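Local coordinates for cerato-platanin-like protein (Moniliophthora perniciosa, PDB 3SUL) that has no established function but, as a secreted cerato-platanin of a plant-pathogenic fungus, probably takes part in the interplay between fungus and host, at residues A[113-116]-A[117-121]. Numbering follows the deposited sequence.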
ATOM      1  N   THR A 113      -8.676   7.470  -0.394  1.00 22.02           N
ATOM      2  CA  THR A 113      -8.619   8.628  -1.253  1.00 21.65           C
ATOM      3  C   THR A 113      -7.252   8.796  -1.833  1.00 21.20           C
ATOM      4  O   THR A 113      -6.262   8.831  -1.128  1.00 21.61           O
ATOM      5  CB  THR A 113      -9.014   9.932  -0.471  1.00 20.95           C
ATOM      6  OG1 THR A 113     -10.379   9.787  -0.135  1.00 25.18           O
ATOM      7  CG2 THR A 113      -8.764  11.246  -1.292  1.00 23.21           C
ATOM      8  N   LEU A 114      -7.196   8.919  -3.154  1.00 20.31           N
ATOM      9  CA  LEU A 114      -5.956   9.217  -3.827  1.00 19.24           C
ATOM     10  C   LEU A 114      -5.547  10.629  -3.489  1.00 20.90           C
ATOM     11  O   LEU A 114      -6.373  11.539  -3.539  1.00 22.51           O
ATOM     12  CB  LEU A 114      -6.166   9.121  -5.380  1.00 20.16           C
ATOM     13  CG  LEU A 114      -4.945   9.429  -6.227  1.00 23.42           C
ATOM     14  CD1 LEU A 114      -4.013   8.287  -6.057  1.00 21.40           C
ATOM     15  CD2 LEU A 114      -5.331   9.546  -7.757  1.00 25.00           C
ATOM     16  N   VAL A 115      -4.285  10.824  -3.096  1.00 18.32           N
ATOM     17  CA  VAL A 115      -3.788  12.115  -2.679  1.00 17.59           C
ATOM     18  C   VAL A 115      -2.430  12.300  -3.300  1.00 17.79           C
ATOM     19  O   VAL A 115      -1.851  11.345  -3.854  1.00 19.29           O
ATOM     20  CB  VAL A 115      -3.755  12.227  -1.107  1.00 15.56           C
ATOM     21  CG1 VAL A 115      -5.166  11.994  -0.534  1.00 15.80           C
ATOM     22  CG2 VAL A 115      -2.692  11.231  -0.524  1.00 14.58           C
ATOM     23  N   ASP A 116      -1.907  13.502  -3.234  1.00 19.44           N
ATOM     24  CA  ASP A 116      -0.613  13.833  -3.744  1.00 20.80           C
ATOM     25  C   ASP A 116       0.404  12.878  -3.209  1.00 21.41           C
ATOM     26  O   ASP A 116       0.352  12.488  -2.060  1.00 19.66           O
ATOM     27  CB  ASP A 116      -0.246  15.213  -3.332  1.00 22.67           C
ATOM     28  CG  ASP A 116      -0.893  16.255  -4.211  1.00 29.77           C
ATOM     29  OD1 ASP A 116      -2.016  16.008  -4.704  1.00 36.83           O
ATOM     30  OD2 ASP A 116      -0.244  17.305  -4.441  1.00 39.12           O
ATOM     31  N   LYS A 117       1.301  12.486  -4.086  1.00 19.64           N
ATOM     32  CA  LYS A 117       2.416  11.597  -3.752  1.00 20.58           C
ATOM     33  C   LYS A 117       3.134  12.070  -2.487  1.00 18.89           C
ATOM     34  O   LYS A 117       3.690  11.243  -1.762  1.00 17.49           O
ATOM     35  CB  LYS A 117       3.381  11.748  -4.912  1.00 21.37           C
ATOM     36  CG  LYS A 117       4.320  10.733  -5.159  1.00 27.36           C
ATOM     37  CD  LYS A 117       5.139  11.071  -6.451  1.00 32.31           C
ATOM     38  CE  LYS A 117       5.739  12.496  -6.617  1.00 35.39           C
ATOM     39  NZ  LYS A 117       7.155  12.349  -7.087  1.00 38.05           N
ATOM     40  N   SER A 118       3.206  13.398  -2.281  1.00 18.18           N
ATOM     41  CA  SER A 118       4.010  14.002  -1.241  1.00 17.61           C
ATOM     42  C   SER A 118       3.427  13.588   0.078  1.00 15.68           C
ATOM     43  O   SER A 118       4.160  13.534   1.055  1.00 17.20           O
ATOM     44  CB  SER A 118       4.092  15.521  -1.368  1.00 16.83           C
ATOM     45  OG  SER A 118       2.784  16.000  -1.347  1.00 23.77           O
ATOM     46  N   ALA A 119       2.142  13.258   0.114  1.00 16.86           N
ATOM     47  CA  ALA A 119       1.525  12.822   1.375  1.00 17.62           C
ATOM     48  C   ALA A 119       2.107  11.496   1.848  1.00 16.30           C
ATOM     49  O   ALA A 119       1.959  11.116   3.039  1.00 17.58           O
ATOM     50  CB  ALA A 119       0.057  12.696   1.224  1.00 17.49           C
ATOM     51  N   CYS A 120       2.666  10.736   0.913  1.00 14.35           N
ATOM     52  CA  CYS A 120       3.330   9.501   1.281  1.00 13.09           C
ATOM     53  C   CYS A 120       4.812   9.714   1.329  1.00 12.87           C
ATOM     54  O   CYS A 120       5.528   8.760   1.252  1.00 14.54           O
ATOM     55  CB  CYS A 120       3.020   8.396   0.237  1.00 13.41           C
ATOM     56  SG  CYS A 120       1.386   7.722   0.307  1.00 15.00           S
ATOM     57  N   ARG A 121       5.278  10.965   1.419  1.00 12.67           N
ATOM     58  CA  ARG A 121       6.712  11.273   1.427  1.00 12.98           C
ATOM     59  C   ARG A 121       7.476  10.907   0.170  1.00 14.50           C
ATOM     60  O   ARG A 121       8.669  10.754   0.156  1.00 15.68           O
ATOM     61  CB  ARG A 121       7.398  10.719   2.704  1.00 12.80           C
ATOM     62  CG  ARG A 121       6.903  11.532   3.846  1.00 15.38           C
ATOM     63  CD  ARG A 121       7.375  10.936   5.179  1.00 16.79           C
ATOM     64  NE  ARG A 121       8.826  10.894   5.197  1.00 13.78           N
ATOM     65  CZ  ARG A 121       9.501  10.415   6.221  1.00 15.33           C
ATOM     66  NH1 ARG A 121       8.837  10.028   7.340  1.00 17.97           N
ATOM     67  NH2 ARG A 121      10.837  10.404   6.164  1.00 13.61           N
TER
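Val115 and Ala119 touch where strand 107-115, which pairs antiparallel with strand 63-68 in the double-psi beta barrel of the cerato-platanins, gives way to a 3-10 turn close to the C-terminus. Val115 is still tied to the sheet by backbone bonding with Cys63, and its branched side chain suits an extended backbone. With CG1 anti to the carbonyl carbon (chi1 -58°), CG2 falls between the backbone N and the carbonyl carbon and meets the CB of Ala119 at 3.6 Å. The small methyl of Ala119 comes close to both this branch and Asp116 O, and both residues also pack on Cys63 and His76, which places the turn beside strands 63-68 and 73-80.

Asp116 carries the change of direction. Its backbone O accepts a hydrogen bond from Ala119 N at 2.9 Å, the i to i+3 bond of a 3-10 turn. With an angle of 152° at the hydrogen the bond is fairly straight, yet the donor sits above the carbonyl plane, 50° out of it, and not on a lone pair. The same O also lies 3.3 Å from Ala119 CB. The carboxylate of Asp116, suited to an exposed bend, is turned beside its own backbone N, while its CB comes 3.7 Å from Ser118 OG. Lys117 is exposed, its CB directed away from 113-116; its long aliphatic chain, bent near the end, lets NZ make a weak hydrogen bond with Leu122 O. Buried Cys120 carries the SG joined to Cys63 SG in a disulfide, and its backbone N bonds to Lys117 O at 2.9 Å.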